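PDB 3H14: aminotransferase, classes I and II from Silicibacter pomeroyi DSS-3, which probably catalyses the pyridoxal-phosphate-dependent transfer of an amino group from L-aspartate to 2-oxoglutarate, giving oxaloacetate and L-glutamate. Local coordinates for residues 13-19 with 341-347; 32-36 with 367-372. One frame throughout, in Å; residues are numbered along the deposited sequence.

Both contacts tie the N-terminal part of the chain to the C-terminal part, and their centres lie about 17 Å apart. The order along the sequence is 13-19, 32-36, 341-347, 367-372, so the two pairings alternate instead of nesting. They share one mixed sheet, in which the edge strand 34-35 of contact 2 runs parallel to strand 340-344 of contact 1. A probable hydrogen bond from Ala341 N to Ile34 O, 2.8 Å, joins them directly. This is the small domain expected for an aminotransferase of class I: most of its sheet and its C-terminal helix come late in the chain, and an N-terminal segment adds the edge strand.

Contact 1 (13-19 with 341-347); sequences PFIVMDV and AVTPGLD
Asp347 turns its CG anti to its own carbonyl carbon (chi1 -75°), which carries the carboxylate to the backbone of Ile15 and Val16, two successive residues in a type I beta turn from Phe14 to Met17. Each oxygen takes one amide. Asp347 OD1 accepts from Ile15 N with its syn lone pair, at 2.7 Å and through a fairly straight bond (155°). Val16 N reaches Asp347 OD2 at 3.1 Å, also on the syn side but more bent and somewhat out of the carboxylate plane. Two such bonds fix the rotation of the carboxylate. The two successive turn amides would tend to stabilise its negative charge. Met17 N to Phe14 O, 3.0 Å, closes the turn itself.

Around this polar grip the packing is mostly aliphatic. The Ile15 CG2 branch meets Pro344 at CG, 4.1 Å away. Val16 CG2, anti to its backbone N, comes against Thr343 and lies 3.6 Å from OG1 and close to the CG2 methyl.

In the fold of this aminotransferase family, these segments belong to the small domain, where strand 340-344 continues its sheet through backbone bonds to Ile34 and Arg358. The large domain is near: Phe14 packs on Pro126, Ser127 and Gln130 of helix 126-134, and the Asp347 carbonyl accepts a hydrogen bond from Arg129.

Farther along the helix, Val19 CG2 touches the Ala341 methyl CB at 4.0 Å. The CG1 methyl of Val19 lies 3.7 Å from Val342 O, a buried carbonyl oxygen with no polar partner in the model. Leu335 of helix 327-338 also touches the Val19 side chain.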
ATOM      1  N   PRO A  13      -4.800  15.272  -9.582  1.00 34.17           N
ATOM      2  CA  PRO A  13      -4.458  14.200 -10.549  1.00 34.49           C
ATOM      3  C   PRO A  13      -3.094  13.618 -10.211  1.00 34.26           C
ATOM      4  O   PRO A  13      -2.214  14.362  -9.781  1.00 34.11           O
ATOM      5  CB  PRO A  13      -4.386  14.929 -11.883  1.00 34.49           C
ATOM      6  CG  PRO A  13      -3.963  16.287 -11.523  1.00 34.94           C
ATOM      7  CD  PRO A  13      -4.648  16.601 -10.181  1.00 34.46           C
ATOM      8  N   PHE A  14      -2.929  12.315 -10.388  1.00 34.03           N
ATOM      9  CA  PHE A  14      -1.719  11.641  -9.956  1.00 34.89           C
ATOM     10  C   PHE A  14      -0.594  11.929 -10.921  1.00 35.27           C
ATOM     11  O   PHE A  14      -0.726  11.709 -12.120  1.00 34.06           O
ATOM     12  CB  PHE A  14      -1.948  10.139  -9.806  1.00 35.76           C
ATOM     13  CG  PHE A  14      -2.724   9.763  -8.560  1.00 36.57           C
ATOM     14  CD1 PHE A  14      -2.738  10.602  -7.435  1.00 38.05           C
ATOM     15  CD2 PHE A  14      -3.418   8.570  -8.505  1.00 38.48           C
ATOM     16  CE1 PHE A  14      -3.452  10.255  -6.290  1.00 38.41           C
ATOM     17  CE2 PHE A  14      -4.111   8.211  -7.369  1.00 37.97           C
ATOM     18  CZ  PHE A  14      -4.131   9.059  -6.257  1.00 37.52           C
ATOM     19  N   ILE A  15       0.501  12.440 -10.374  1.00 36.11           N
ATOM     20  CA  ILE A  15       1.657  12.856 -11.159  1.00 37.63           C
ATOM     21  C   ILE A  15       2.196  11.690 -11.960  1.00 38.28           C
ATOM     22  O   ILE A  15       2.770  11.907 -13.030  1.00 38.65           O
ATOM     23  CB  ILE A  15       2.791  13.459 -10.251  1.00 37.58           C
ATOM     24  CG1 ILE A  15       2.328  14.756  -9.562  1.00 38.51           C
ATOM     25  CG2 ILE A  15       4.063  13.693 -11.031  1.00 37.64           C
ATOM     26  CD1 ILE A  15       1.779  15.810 -10.508  1.00 40.42           C
ATOM     27  N   VAL A  16       1.996  10.457 -11.466  1.00 39.19           N
ATOM     28  CA  VAL A  16       2.540   9.269 -12.143  1.00 40.32           C
ATOM     29  C   VAL A  16       1.908   9.009 -13.520  1.00 41.17           C
ATOM     30  O   VAL A  16       2.445   8.231 -14.311  1.00 40.45           O
ATOM     31  CB  VAL A  16       2.482   7.991 -11.249  1.00 39.72           C
ATOM     32  CG1 VAL A  16       1.057   7.478 -11.068  1.00 39.16           C
ATOM     33  CG2 VAL A  16       3.415   6.886 -11.813  1.00 39.23           C
HETATM   34  N   MSE A  17       0.799   9.696 -13.810  1.00 42.48           N
HETATM   35  CA  MSE A  17       0.074   9.549 -15.077  1.00 43.15           C
HETATM   36  C   MSE A  17       0.893  10.024 -16.274  1.00 42.39           C
HETATM   37  O   MSE A  17       0.778   9.462 -17.355  1.00 42.06           O
HETATM   38  CB  MSE A  17      -1.257  10.314 -15.021  1.00 45.73           C
HETATM   39  CG  MSE A  17      -2.215   9.835 -13.907  1.00 51.00           C
HETATM   40 SE   MSE A  17      -2.843   8.018 -14.214  1.00 68.17          SE
HETATM   41  CE  MSE A  17      -3.267   7.392 -12.392  1.00 56.06           C
ATOM     42  N   ASP A  18       1.722  11.044 -16.093  1.00 41.39           N
ATOM     43  CA  ASP A  18       2.654  11.455 -17.161  1.00 41.09           C
ATOM     44  C   ASP A  18       3.520  10.269 -17.652  1.00 40.32           C
ATOM     45  O   ASP A  18       3.562   9.988 -18.844  1.00 39.26           O
ATOM     46  CB  ASP A  18       3.609  12.565 -16.709  1.00 41.33           C
ATOM     47  CG  ASP A  18       2.913  13.878 -16.392  1.00 43.72           C
ATOM     48  OD1 ASP A  18       1.654  13.928 -16.264  1.00 46.18           O
ATOM     49  OD2 ASP A  18       3.672  14.865 -16.226  1.00 45.07           O
ATOM     50  N   VAL A  19       4.210   9.599 -16.726  1.00 39.87           N
ATOM     51  CA  VAL A  19       5.105   8.485 -17.085  1.00 39.75           C
ATOM     52  C   VAL A  19       4.333   7.267 -17.619  1.00 39.19           C
ATOM     53  O   VAL A  19       4.723   6.702 -18.623  1.00 36.98           O
ATOM     54  CB  VAL A  19       6.055   8.061 -15.919  1.00 40.13           C
ATOM     55  CG1 VAL A  19       5.298   7.388 -14.785  1.00 39.99           C
ATOM     56  CG2 VAL A  19       7.154   7.120 -16.431  1.00 40.33           C
ATOM     57  N   ALA A 341      10.453   2.873 -16.553  1.00 16.37           N
ATOM     58  CA  ALA A 341       9.404   3.699 -15.938  1.00 16.92           C
ATOM     59  C   ALA A 341       9.555   3.662 -14.433  1.00 15.76           C
ATOM     60  O   ALA A 341       9.648   2.621 -13.882  1.00 15.88           O
ATOM     61  CB  ALA A 341       7.984   3.203 -16.336  1.00 16.17           C
ATOM     62  N   VAL A 342       9.664   4.829 -13.825  1.00 16.37           N
ATOM     63  CA  VAL A 342       9.772   4.975 -12.383  1.00 16.84           C
ATOM     64  C   VAL A 342       8.817   6.079 -11.966  1.00 16.53           C
ATOM     65  O   VAL A 342       8.359   6.852 -12.805  1.00 17.10           O
ATOM     66  CB  VAL A 342      11.228   5.276 -11.937  1.00 17.10           C
ATOM     67  CG1 VAL A 342      12.188   4.181 -12.481  1.00 17.15           C
ATOM     68  CG2 VAL A 342      11.647   6.664 -12.349  1.00 14.62           C
ATOM     69  N   THR A 343       8.535   6.192 -10.667  1.00 18.28           N
ATOM     70  CA  THR A 343       7.522   7.134 -10.186  1.00 18.87           C
ATOM     71  C   THR A 343       8.131   8.301  -9.419  1.00 18.57           C
ATOM     72  O   THR A 343       8.809   8.079  -8.429  1.00 17.77           O
ATOM     73  CB  THR A 343       6.556   6.448  -9.204  1.00 19.69           C
ATOM     74  OG1 THR A 343       5.975   5.288  -9.840  1.00 25.45           O
ATOM     75  CG2 THR A 343       5.461   7.432  -8.801  1.00 19.53           C
ATOM     76  N   PRO A 344       7.836   9.531  -9.831  1.00 17.92           N
ATOM     77  CA  PRO A 344       8.328  10.639  -9.034  1.00 18.76           C
ATOM     78  C   PRO A 344       7.734  10.628  -7.616  1.00 19.44           C
ATOM     79  O   PRO A 344       6.606  10.159  -7.422  1.00 19.30           O
ATOM     80  CB  PRO A 344       7.829  11.867  -9.780  1.00 19.08           C
ATOM     81  CG  PRO A 344       7.447  11.416 -11.101  1.00 18.05           C
ATOM     82  CD  PRO A 344       7.129   9.987 -11.036  1.00 18.46           C
ATOM     83  N   GLY A 345       8.484  11.153  -6.651  1.00 18.79           N
ATOM     84  CA  GLY A 345       8.053  11.186  -5.278  1.00 19.64           C
ATOM     85  C   GLY A 345       6.920  12.138  -4.933  1.00 19.71           C
ATOM     86  O   GLY A 345       6.326  11.988  -3.861  1.00 20.29           O
ATOM     87  N   LEU A 346       6.595  13.089  -5.824  1.00 20.61           N
ATOM     88  CA  LEU A 346       5.611  14.130  -5.510  0.50 21.21           C
ATOM     89  C   LEU A 346       4.229  13.597  -5.067  1.00 21.64           C
ATOM     90  O   LEU A 346       3.613  14.184  -4.170  1.00 22.20           O
ATOM     91  CB  LEU A 346       5.444  15.102  -6.675  0.50 21.75           C
ATOM     92  CG  LEU A 346       6.657  15.990  -6.946  0.50 22.61           C
ATOM     93  CD1 LEU A 346       7.516  15.364  -8.066  0.50 21.89           C
ATOM     94  CD2 LEU A 346       6.220  17.392  -7.307  0.50 24.22           C
ATOM     95  N   ASP A 347       3.766  12.491  -5.657  1.00 21.21           N
ATOM     96  CA  ASP A 347       2.467  11.876  -5.248  1.00 21.58           C
ATOM     97  C   ASP A 347       2.457  11.432  -3.795  1.00 20.72           C
ATOM     98  O   ASP A 347       1.390  11.398  -3.174  1.00 21.91           O
ATOM     99  CB  ASP A 347       2.120  10.639  -6.093  1.00 21.79           C
ATOM    100  CG  ASP A 347       1.623  10.976  -7.513  1.00 24.14           C
ATOM    101  OD1 ASP A 347       0.948  12.047  -7.712  1.00 25.70           O
ATOM    102  OD2 ASP A 347       1.907  10.133  -8.426  1.00 21.27           O
TER

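Contact 2 (32-36 with 367-372); sequences RIIHM and DIEEGL
Contact 2 is a strand-on-helix packing in the small domain of the aminotransferase fold: the edge strand 34-35 and its flanks lie against helix 365-381. The nearest CA atoms across the two segments are Ile34 CA and Gly371 CA, 5.8 Å apart. Because this glycine carries no side chain, both Ile34 and Met36, a selenomethionine here, come against its CA. Ile34 CG2 stands 3.9 Å from Gly371 CA and also meets the carbonyl oxygen of Asp367, which already accepts the helical bond from Gly371 N. The Ile34 and Glu370 side chains cross at about a right angle, CD1 of Ile34 touching CG of Glu370 at 3.7 Å.

Polar groups border this apolar patch. Arg32 has CG anti to its backbone N (chi1 172°) and an extended chain, which takes the guanidinium along the helix flank with Ile34 CD1 over one face, offset toward the group's periphery. Its NH2 forms a long salt bridge to Asp367 OD1, 3.4 Å, with the oxygen at the guanidinium edge, although the two flat groups are turned 79° apart. NH1 is joined to Glu370 OE1 through a water, while the other oxygen, OE2, forms a salt bridge with Arg374 of the same helix. A second water accepts from His35 N at 2.8 Å and donates to Asp367 OD2, linking an amide of the edge strand to the helix; thus each Asp367 oxygen has a partner.

On the far side of Ile34, the extended Met36 chain reaches Ile368 obliquely. There the packing is tight, the methyl CE of Met36 lying 3.4 Å from Ile368 CD1.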
ATOM      1  N   ARG A  32      10.130  -1.755 -25.836  1.00 20.95           N
ATOM      2  CA  ARG A  32       9.840  -2.488 -24.620  1.00 20.93           C
ATOM      3  C   ARG A  32      10.359  -1.640 -23.473  1.00 20.92           C
ATOM      4  O   ARG A  32      11.529  -1.246 -23.442  1.00 19.08           O
ATOM      5  CB  ARG A  32      10.432  -3.883 -24.616  1.00 20.78           C
ATOM      6  CG  ARG A  32      10.312  -4.636 -23.281  1.00 21.62           C
ATOM      7  CD  ARG A  32      10.586  -6.051 -23.458  1.00 24.26           C
ATOM      8  NE  ARG A  32      10.712  -6.774 -22.194  1.00 24.03           N
ATOM      9  CZ  ARG A  32      11.832  -7.138 -21.597  1.00 27.43           C
ATOM     10  NH1 ARG A  32      13.037  -6.870 -22.120  1.00 29.15           N
ATOM     11  NH2 ARG A  32      11.748  -7.832 -20.463  1.00 27.78           N
ATOM     12  N   ILE A  33       9.448  -1.333 -22.555  1.00 19.79           N
ATOM     13  CA  ILE A  33       9.731  -0.521 -21.348  1.00 19.40           C
ATOM     14  C   ILE A  33       9.733  -1.433 -20.141  1.00 19.26           C
ATOM     15  O   ILE A  33       8.874  -2.309 -20.034  1.00 19.90           O
ATOM     16  CB  ILE A  33       8.620   0.558 -21.188  1.00 18.97           C
ATOM     17  CG1 ILE A  33       8.642   1.526 -22.376  1.00 19.51           C
ATOM     18  CG2 ILE A  33       8.729   1.360 -19.851  1.00 19.38           C
ATOM     19  CD1 ILE A  33      10.028   2.225 -22.622  1.00 17.97           C
ATOM     20  N   ILE A  34      10.665  -1.224 -19.210  1.00 18.59           N
ATOM     21  CA  ILE A  34      10.682  -1.965 -17.966  1.00 18.70           C
ATOM     22  C   ILE A  34       9.859  -1.137 -16.960  1.00 18.75           C
ATOM     23  O   ILE A  34      10.109   0.053 -16.715  1.00 17.04           O
ATOM     24  CB  ILE A  34      12.102  -2.250 -17.450  1.00 18.96           C
ATOM     25  CG1 ILE A  34      12.917  -3.028 -18.497  1.00 18.27           C
ATOM     26  CG2 ILE A  34      12.027  -3.030 -16.124  1.00 18.75           C
ATOM     27  CD1 ILE A  34      12.388  -4.423 -18.787  1.00 18.35           C
ATOM     28  N   HIS A  35       8.842  -1.786 -16.403  1.00 18.84           N
ATOM     29  CA  HIS A  35       7.805  -1.096 -15.631  1.00 18.46           C
ATOM     30  C   HIS A  35       8.191  -1.201 -14.186  1.00 18.81           C
ATOM     31  O   HIS A  35       7.965  -2.230 -13.576  1.00 17.76           O
ATOM     32  CB  HIS A  35       6.445  -1.715 -15.904  1.00 19.27           C
ATOM     33  CG  HIS A  35       5.845  -1.247 -17.181  1.00 17.18           C
ATOM     34  ND1 HIS A  35       5.076  -0.114 -17.253  1.00 19.83           N
ATOM     35  CD2 HIS A  35       5.948  -1.713 -18.445  1.00 20.21           C
ATOM     36  CE1 HIS A  35       4.713   0.093 -18.505  1.00 22.88           C
ATOM     37  NE2 HIS A  35       5.240  -0.856 -19.251  1.00 19.94           N
HETATM   38  N   MSE A  36       8.888  -0.169 -13.695  1.00 19.78           N
HETATM   39  CA  MSE A  36       9.258  -0.030 -12.279  1.00 23.23           C
HETATM   40  C   MSE A  36       8.446   1.061 -11.568  1.00 21.54           C
HETATM   41  O   MSE A  36       8.820   1.530 -10.492  1.00 20.95           O
HETATM   42  CB  MSE A  36      10.772   0.203 -12.143  1.00 23.32           C
HETATM   43  CG  MSE A  36      11.535  -0.979 -12.622  1.00 26.51           C
HETATM   44 SE   MSE A  36      13.483  -0.791 -12.378  1.00 36.09          SE
HETATM   45  CE  MSE A  36      13.912  -2.649 -12.176  1.00 31.29           C
ATOM     46  N   ASP A 367      13.128  -9.023 -15.767  1.00 25.45           N
ATOM     47  CA  ASP A 367      12.757  -7.607 -15.993  1.00 24.73           C
ATOM     48  C   ASP A 367      13.584  -6.661 -15.074  1.00 24.24           C
ATOM     49  O   ASP A 367      13.995  -5.603 -15.490  1.00 23.69           O
ATOM     50  CB  ASP A 367      11.276  -7.369 -15.676  1.00 24.89           C
ATOM     51  CG  ASP A 367      10.349  -7.889 -16.746  1.00 27.00           C
ATOM     52  OD1 ASP A 367      10.720  -8.880 -17.394  1.00 28.07           O
ATOM     53  OD2 ASP A 367       9.249  -7.308 -16.913  1.00 26.39           O
ATOM     54  N   ILE A 368      13.738  -7.033 -13.808  1.00 24.29           N
ATOM     55  CA  ILE A 368      14.518  -6.236 -12.842  1.00 24.45           C
ATOM     56  C   ILE A 368      15.994  -6.212 -13.268  1.00 25.36           C
ATOM     57  O   ILE A 368      16.603  -5.150 -13.339  1.00 24.95           O
ATOM     58  CB  ILE A 368      14.342  -6.772 -11.396  1.00 24.26           C
ATOM     59  CG1 ILE A 368      12.892  -6.581 -10.905  1.00 24.36           C
ATOM     60  CG2 ILE A 368      15.323  -6.136 -10.422  1.00 23.50           C
ATOM     61  CD1 ILE A 368      12.128  -5.407 -11.490  1.00 23.54           C
ATOM     62  N   GLU A 369      16.550  -7.379 -13.595  1.00 26.29           N
ATOM     63  CA  GLU A 369      17.907  -7.434 -14.123  1.00 27.10           C
ATOM     64  C   GLU A 369      18.046  -6.498 -15.305  1.00 25.56           C
ATOM     65  O   GLU A 369      18.963  -5.696 -15.355  1.00 24.74           O
ATOM     66  CB  GLU A 369      18.288  -8.861 -14.517  1.00 27.37           C
ATOM     67  CG  GLU A 369      18.511  -9.777 -13.330  1.00 30.38           C
ATOM     68  CD  GLU A 369      18.845 -11.244 -13.697  1.00 32.49           C
ATOM     69  OE1 GLU A 369      18.419 -11.729 -14.784  1.00 38.58           O
ATOM     70  OE2 GLU A 369      19.511 -11.923 -12.850  1.00 39.24           O
ATOM     71  N   GLU A 370      17.130  -6.600 -16.264  1.00 24.70           N
ATOM     72  CA  GLU A 370      17.108  -5.702 -17.412  1.00 23.34           C
ATOM     73  C   GLU A 370      16.962  -4.222 -17.044  1.00 22.93           C
ATOM     74  O   GLU A 370      17.649  -3.342 -17.620  1.00 21.60           O
ATOM     75  CB  GLU A 370      15.996  -6.119 -18.379  1.00 24.16           C
ATOM     76  CG  GLU A 370      15.896  -5.303 -19.670  1.00 23.80           C
ATOM     77  CD  GLU A 370      17.083  -5.488 -20.605  1.00 25.18           C
ATOM     78  OE1 GLU A 370      17.648  -6.608 -20.653  1.00 24.58           O
ATOM     79  OE2 GLU A 370      17.442  -4.510 -21.286  1.00 22.12           O
ATOM     80  N   GLY A 371      16.086  -3.930 -16.089  1.00 21.78           N
ATOM     81  CA  GLY A 371      15.915  -2.557 -15.651  1.00 21.82           C
ATOM     82  C   GLY A 371      17.186  -1.954 -15.067  1.00 20.49           C
ATOM     83  O   GLY A 371      17.527  -0.802 -15.340  1.00 20.41           O
ATOM     84  N   LEU A 372      17.851  -2.728 -14.236  1.00 21.92           N
ATOM     85  CA  LEU A 372      19.085  -2.285 -13.594  1.00 22.55           C
ATOM     86  C   LEU A 372      20.210  -2.069 -14.603  1.00 23.25           C
ATOM     87  O   LEU A 372      20.951  -1.112 -14.466  1.00 24.36           O
ATOM     88  CB  LEU A 372      19.484  -3.244 -12.496  1.00 23.33           C
ATOM     89  CG  LEU A 372      18.491  -3.242 -11.332  1.00 21.47           C
ATOM     90  CD1 LEU A 372      18.779  -4.378 -10.413  1.00 21.29           C
ATOM     91  CD2 LEU A 372      18.536  -1.925 -10.560  1.00 23.53           C
TER
HETATM   92  O   HOH W   1      15.588  -8.279 -21.180  1.00 27.61           O
HETATM   93  O   HOH W   2       8.367  -4.427 -17.334  1.00 25.07           O